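Local coordinates for malonyl-CoA decarboxylase (Rhodopseudomonas palustris, PDB 4KSA), which probably catalyses the decarboxylation of malonyl-CoA to acetyl-CoA and carbon dioxide, at residues S31-S43 / S61-D73. Residues are numbered along the deposited sequence; the frame is centred on the assembly and turned at random.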
loop_
_atom_site.group_PDB
_atom_site.type_symbol
_atom_site.label_atom_id
_atom_site.label_comp_id
_atom_site.label_asym_id
_atom_site.label_seq_id
_atom_site.Cartn_x
_atom_site.Cartn_y
_atom_site.Cartn_z
ATOM N N SER A 31 -31.972 -4.801 -15.371
ATOM C CA SER A 31 -32.471 -3.563 -14.794
ATOM C C SER A 31 -33.616 -2.961 -15.610
ATOM O O SER A 31 -33.438 -1.955 -16.303
ATOM C CB SER A 31 -31.327 -2.546 -14.665
ATOM O OG SER A 31 -30.732 -2.257 -15.919
ATOM N N GLN A 32 -34.792 -3.580 -15.526
ATOM C CA GLN A 32 -35.971 -3.094 -16.245
ATOM C C GLN A 32 -36.904 -2.397 -15.243
ATOM O O GLN A 32 -36.743 -2.560 -14.031
ATOM C CB GLN A 32 -36.702 -4.267 -16.916
ATOM C CG GLN A 32 -36.953 -4.102 -18.415
ATOM C CD GLN A 32 -38.431 -4.210 -18.798
ATOM O OE1 GLN A 32 -38.771 -4.399 -19.972
ATOM N NE2 GLN A 32 -39.312 -4.077 -17.812
ATOM N N PRO A 33 -37.882 -1.607 -15.734
ATOM C CA PRO A 33 -38.830 -0.893 -14.869
ATOM C C PRO A 33 -39.919 -1.797 -14.295
ATOM O O PRO A 33 -40.592 -2.523 -15.025
ATOM C CB PRO A 33 -39.405 0.167 -15.797
ATOM C CG PRO A 33 -39.476 -0.561 -17.090
ATOM C CD PRO A 33 -38.110 -1.240 -17.144
HETATM N N MSE A 34 -40.093 -1.735 -12.981
HETATM C CA MSE A 34 -41.094 -2.547 -12.316
HETATM C C MSE A 34 -42.158 -1.686 -11.662
HETATM O O MSE A 34 -41.959 -0.500 -11.407
HETATM C CB MSE A 34 -40.433 -3.429 -11.262
HETATM C CG MSE A 34 -39.223 -4.166 -11.794
HETATM SE SE MSE A 34 -38.614 -5.610 -10.671
HETATM C CE MSE A 34 -39.519 -7.076 -11.582
ATOM N N SER A 35 -43.300 -2.297 -11.406
ATOM C CA SER A 35 -44.396 -1.604 -10.769
ATOM C C SER A 35 -44.239 -1.795 -9.271
ATOM O O SER A 35 -43.553 -2.710 -8.825
ATOM C CB SER A 35 -45.714 -2.207 -11.220
ATOM O OG SER A 35 -45.761 -3.579 -10.878
ATOM N N GLY A 36 -44.875 -0.935 -8.493
ATOM C CA GLY A 36 -44.776 -1.066 -7.059
ATOM C C GLY A 36 -45.094 -2.483 -6.620
ATOM O O GLY A 36 -44.422 -3.031 -5.742
ATOM N N ASP A 37 -46.108 -3.086 -7.242
ATOM C CA ASP A 37 -46.531 -4.441 -6.896
ATOM C C ASP A 37 -45.459 -5.497 -7.141
ATOM O O ASP A 37 -45.186 -6.332 -6.271
ATOM C CB ASP A 37 -47.802 -4.808 -7.665
ATOM C CG ASP A 37 -48.942 -3.833 -7.406
ATOM O OD1 ASP A 37 -48.896 -2.699 -7.949
ATOM O OD2 ASP A 37 -49.876 -4.192 -6.651
ATOM N N GLU A 38 -44.852 -5.469 -8.321
ATOM C CA GLU A 38 -43.801 -6.424 -8.630
ATOM C C GLU A 38 -42.680 -6.320 -7.588
ATOM O O GLU A 38 -42.252 -7.335 -7.031
ATOM C CB GLU A 38 -43.245 -6.151 -10.021
ATOM C CG GLU A 38 -44.260 -6.287 -11.142
ATOM C CD GLU A 38 -43.727 -5.744 -12.451
ATOM O OE1 GLU A 38 -42.671 -6.231 -12.912
ATOM O OE2 GLU A 38 -44.354 -4.825 -13.013
ATOM N N LEU A 39 -42.216 -5.090 -7.331
ATOM C CA LEU A 39 -41.151 -4.831 -6.354
ATOM C C LEU A 39 -41.532 -5.391 -4.988
ATOM O O LEU A 39 -40.700 -5.968 -4.284
ATOM C CB LEU A 39 -40.864 -3.320 -6.243
ATOM C CG LEU A 39 -40.129 -2.636 -7.413
ATOM C CD1 LEU A 39 -40.156 -1.135 -7.283
ATOM C CD2 LEU A 39 -38.695 -3.123 -7.445
ATOM N N ILE A 40 -42.792 -5.228 -4.610
ATOM C CA ILE A 40 -43.245 -5.745 -3.334
ATOM C C ILE A 40 -43.238 -7.275 -3.386
ATOM O O ILE A 40 -42.807 -7.936 -2.443
ATOM C CB ILE A 40 -44.653 -5.238 -3.009
ATOM C CG1 ILE A 40 -44.641 -3.718 -3.001
ATOM C CG2 ILE A 40 -45.102 -5.735 -1.645
ATOM C CD1 ILE A 40 -45.993 -3.119 -2.802
ATOM N N ALA A 41 -43.715 -7.840 -4.487
ATOM C CA ALA A 41 -43.732 -9.290 -4.627
ATOM C C ALA A 41 -42.313 -9.820 -4.476
ATOM O O ALA A 41 -42.067 -10.788 -3.760
ATOM C CB ALA A 41 -44.273 -9.672 -5.986
ATOM N N LEU A 42 -41.384 -9.163 -5.167
ATOM C CA LEU A 42 -39.968 -9.523 -5.145
ATOM C C LEU A 42 -39.419 -9.514 -3.718
ATOM O O LEU A 42 -38.747 -10.445 -3.296
ATOM C CB LEU A 42 -39.195 -8.540 -6.007
ATOM C CG LEU A 42 -37.819 -8.982 -6.467
ATOM C CD1 LEU A 42 -37.872 -10.404 -7.002
ATOM C CD2 LEU A 42 -37.345 -8.012 -7.544
ATOM N N SER A 43 -39.712 -8.451 -2.982
ATOM C CA SER A 43 -39.265 -8.350 -1.601
ATOM C C SER A 43 -39.681 -9.620 -0.848
ATOM O O SER A 43 -38.960 -10.104 0.024
ATOM C CB SER A 43 -39.893 -7.117 -0.928
ATOM O OG SER A 43 -39.629 -5.943 -1.675
ATOM N N SER A 61 -31.595 -7.657 -8.123
ATOM C CA SER A 61 -32.712 -7.454 -9.028
ATOM C C SER A 61 -33.670 -6.388 -8.491
ATOM O O SER A 61 -34.037 -5.460 -9.215
ATOM C CB SER A 61 -33.450 -8.790 -9.238
ATOM O OG SER A 61 -34.085 -8.866 -10.513
ATOM N N LEU A 62 -34.061 -6.519 -7.222
ATOM C CA LEU A 62 -34.982 -5.575 -6.583
ATOM C C LEU A 62 -34.450 -4.139 -6.604
ATOM O O LEU A 62 -35.193 -3.197 -6.897
ATOM C CB LEU A 62 -35.262 -6.013 -5.134
ATOM C CG LEU A 62 -36.347 -5.253 -4.356
ATOM C CD1 LEU A 62 -36.885 -6.111 -3.227
ATOM C CD2 LEU A 62 -35.779 -3.966 -3.809
ATOM N N LEU A 63 -33.167 -3.973 -6.296
ATOM C CA LEU A 63 -32.554 -2.654 -6.286
ATOM C C LEU A 63 -32.571 -2.027 -7.664
ATOM O O LEU A 63 -32.864 -0.830 -7.804
ATOM C CB LEU A 63 -31.117 -2.732 -5.773
ATOM C CG LEU A 63 -31.014 -2.989 -4.268
ATOM C CD1 LEU A 63 -29.592 -3.286 -3.871
ATOM C CD2 LEU A 63 -31.515 -1.780 -3.533
ATOM N N ALA A 64 -32.253 -2.824 -8.680
ATOM C CA ALA A 64 -32.244 -2.324 -10.052
ATOM C C ALA A 64 -33.664 -1.918 -10.454
ATOM O O ALA A 64 -33.876 -0.887 -11.102
ATOM C CB ALA A 64 -31.716 -3.391 -10.995
ATOM N N GLY A 65 -34.629 -2.743 -10.055
ATOM C CA GLY A 65 -36.014 -2.472 -10.362
ATOM C C GLY A 65 -36.460 -1.180 -9.726
ATOM O O GLY A 65 -37.091 -0.347 -10.377
ATOM N N TYR A 66 -36.131 -1.013 -8.451
ATOM C CA TYR A 66 -36.487 0.193 -7.725
ATOM C C TYR A 66 -35.923 1.421 -8.421
ATOM O O TYR A 66 -36.628 2.400 -8.651
ATOM C CB TYR A 66 -35.972 0.122 -6.277
ATOM C CG TYR A 66 -36.193 1.399 -5.486
ATOM C CD1 TYR A 66 -35.204 2.372 -5.413
ATOM C CD2 TYR A 66 -37.406 1.650 -4.848
ATOM C CE1 TYR A 66 -35.406 3.553 -4.735
ATOM C CE2 TYR A 66 -37.622 2.839 -4.162
ATOM C CZ TYR A 66 -36.614 3.790 -4.110
ATOM O OH TYR A 66 -36.802 4.984 -3.435
ATOM N N GLU A 67 -34.646 1.355 -8.762
ATOM C CA GLU A 67 -33.952 2.455 -9.418
ATOM C C GLU A 67 -34.682 2.911 -10.687
ATOM O O GLU A 67 -34.911 4.108 -10.903
ATOM C CB GLU A 67 -32.534 2.006 -9.772
ATOM C CG GLU A 67 -31.498 3.105 -9.764
ATOM C CD GLU A 67 -31.812 4.219 -10.741
ATOM O OE1 GLU A 67 -31.754 3.980 -11.972
ATOM O OE2 GLU A 67 -32.119 5.339 -10.278
ATOM N N ALA A 68 -35.058 1.943 -11.511
ATOM C CA ALA A 68 -35.730 2.217 -12.766
ATOM C C ALA A 68 -37.226 2.496 -12.641
ATOM O O ALA A 68 -37.847 3.003 -13.576
ATOM C CB ALA A 68 -35.505 1.054 -13.711
ATOM N N ALA A 69 -37.810 2.172 -11.496
ATOM C CA ALA A 69 -39.241 2.384 -11.313
ATOM C C ALA A 69 -39.699 3.841 -11.415
ATOM O O ALA A 69 -38.914 4.774 -11.265
ATOM C CB ALA A 69 -39.688 1.785 -9.980
ATOM N N ASP A 70 -40.992 4.008 -11.677
ATOM C CA ASP A 70 -41.626 5.315 -11.803
ATOM C C ASP A 70 -41.599 5.932 -10.405
ATOM O O ASP A 70 -41.471 5.214 -9.418
ATOM C CB ASP A 70 -43.074 5.124 -12.284
ATOM C CG ASP A 70 -43.708 6.407 -12.814
ATOM O OD1 ASP A 70 -44.907 6.359 -13.188
ATOM O OD2 ASP A 70 -43.023 7.457 -12.868
ATOM N N GLU A 71 -41.710 7.253 -10.310
ATOM C CA GLU A 71 -41.694 7.897 -9.007
ATOM C C GLU A 71 -42.873 7.408 -8.173
ATOM O O GLU A 71 -42.782 7.278 -6.951
ATOM C CB GLU A 71 -41.763 9.412 -9.152
ATOM C CG GLU A 71 -41.245 10.112 -7.922
ATOM C CD GLU A 71 -39.812 9.680 -7.591
ATOM O OE1 GLU A 71 -39.456 9.623 -6.387
ATOM O OE2 GLU A 71 -39.044 9.400 -8.544
ATOM N N ASP A 72 -43.985 7.149 -8.849
ATOM C CA ASP A 72 -45.178 6.655 -8.195
ATOM C C ASP A 72 -44.898 5.238 -7.724
ATOM O O ASP A 72 -45.271 4.865 -6.617
ATOM C CB ASP A 72 -46.363 6.627 -9.167
ATOM C CG ASP A 72 -46.978 8.005 -9.408
ATOM O OD1 ASP A 72 -46.432 9.024 -8.913
ATOM O OD2 ASP A 72 -48.019 8.060 -10.106
ATOM N N ASP A 73 -44.243 4.439 -8.562
ATOM C CA ASP A 73 -43.958 3.063 -8.176
ATOM C C ASP A 73 -42.925 2.991 -7.050
ATOM O O ASP A 73 -43.001 2.108 -6.197
ATOM C CB ASP A 73 -43.514 2.224 -9.385
ATOM C CG ASP A 73 -44.656 1.962 -10.377
ATOM O OD1 ASP A 73 -45.761 1.563 -9.937
ATOM O OD2 ASP A 73 -44.443 2.145 -11.601
#
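The carboxylate of Asp-73 turns one face to the start of helix 36-48: Ser-35 CA lies over CG, and on the same side Gly-36 N donates to OD1 (3.0 Å) from 56° above the carboxylate plane. This first turn carries a capping box. Glu-38 N bonds weakly to Ser-35 OG and Ser-35 N, also weakly, to Glu-38 OE2, which takes a further bond from Ser-35 OG (2.8 Å). Asp-73, from helix 71-83, is thus a second acid at the same N-terminus, whose dipole probably favours its negative charge. With an alanine in place of Asp-73, Gly-36 N would probably lose its carboxylate acceptor, weakening the link between the two helix starts.

Behind this cap, 36-43 and 61-68 run nearly antiparallel, 163° apart with axes 10.0 Å from each other, in the all-helical N-terminal part of the chain. Leu-39 CD2 lies against the partner helix backbone at Tyr-66 N (3.5 Å) and Leu-62 O, while CD1 packs on Ala-69 CB (4.0 Å) just beyond the helix end. Phe-77 of helix 71-83 adjoins the same leucine. Selenomethionine Met-34 crosses Gly-65, its CG 3.9 Å from the glycine CA and SE close by. Before it, the extended 31-33 segment runs along Ala-64 and Ala-68.

The side chains of Leu-42 and Leu-62 pass alongside one another, pointing opposite ways. With CG anti to the backbone N (chi1 -161°), Leu-42 places CD2 3.8 Å from Leu-62 CB. Leu-62 CD1 in turn reaches Ser-43, whose OG donates to Leu-39 O (2.8 Å) from the carbonyl face opposite Ser-43 N.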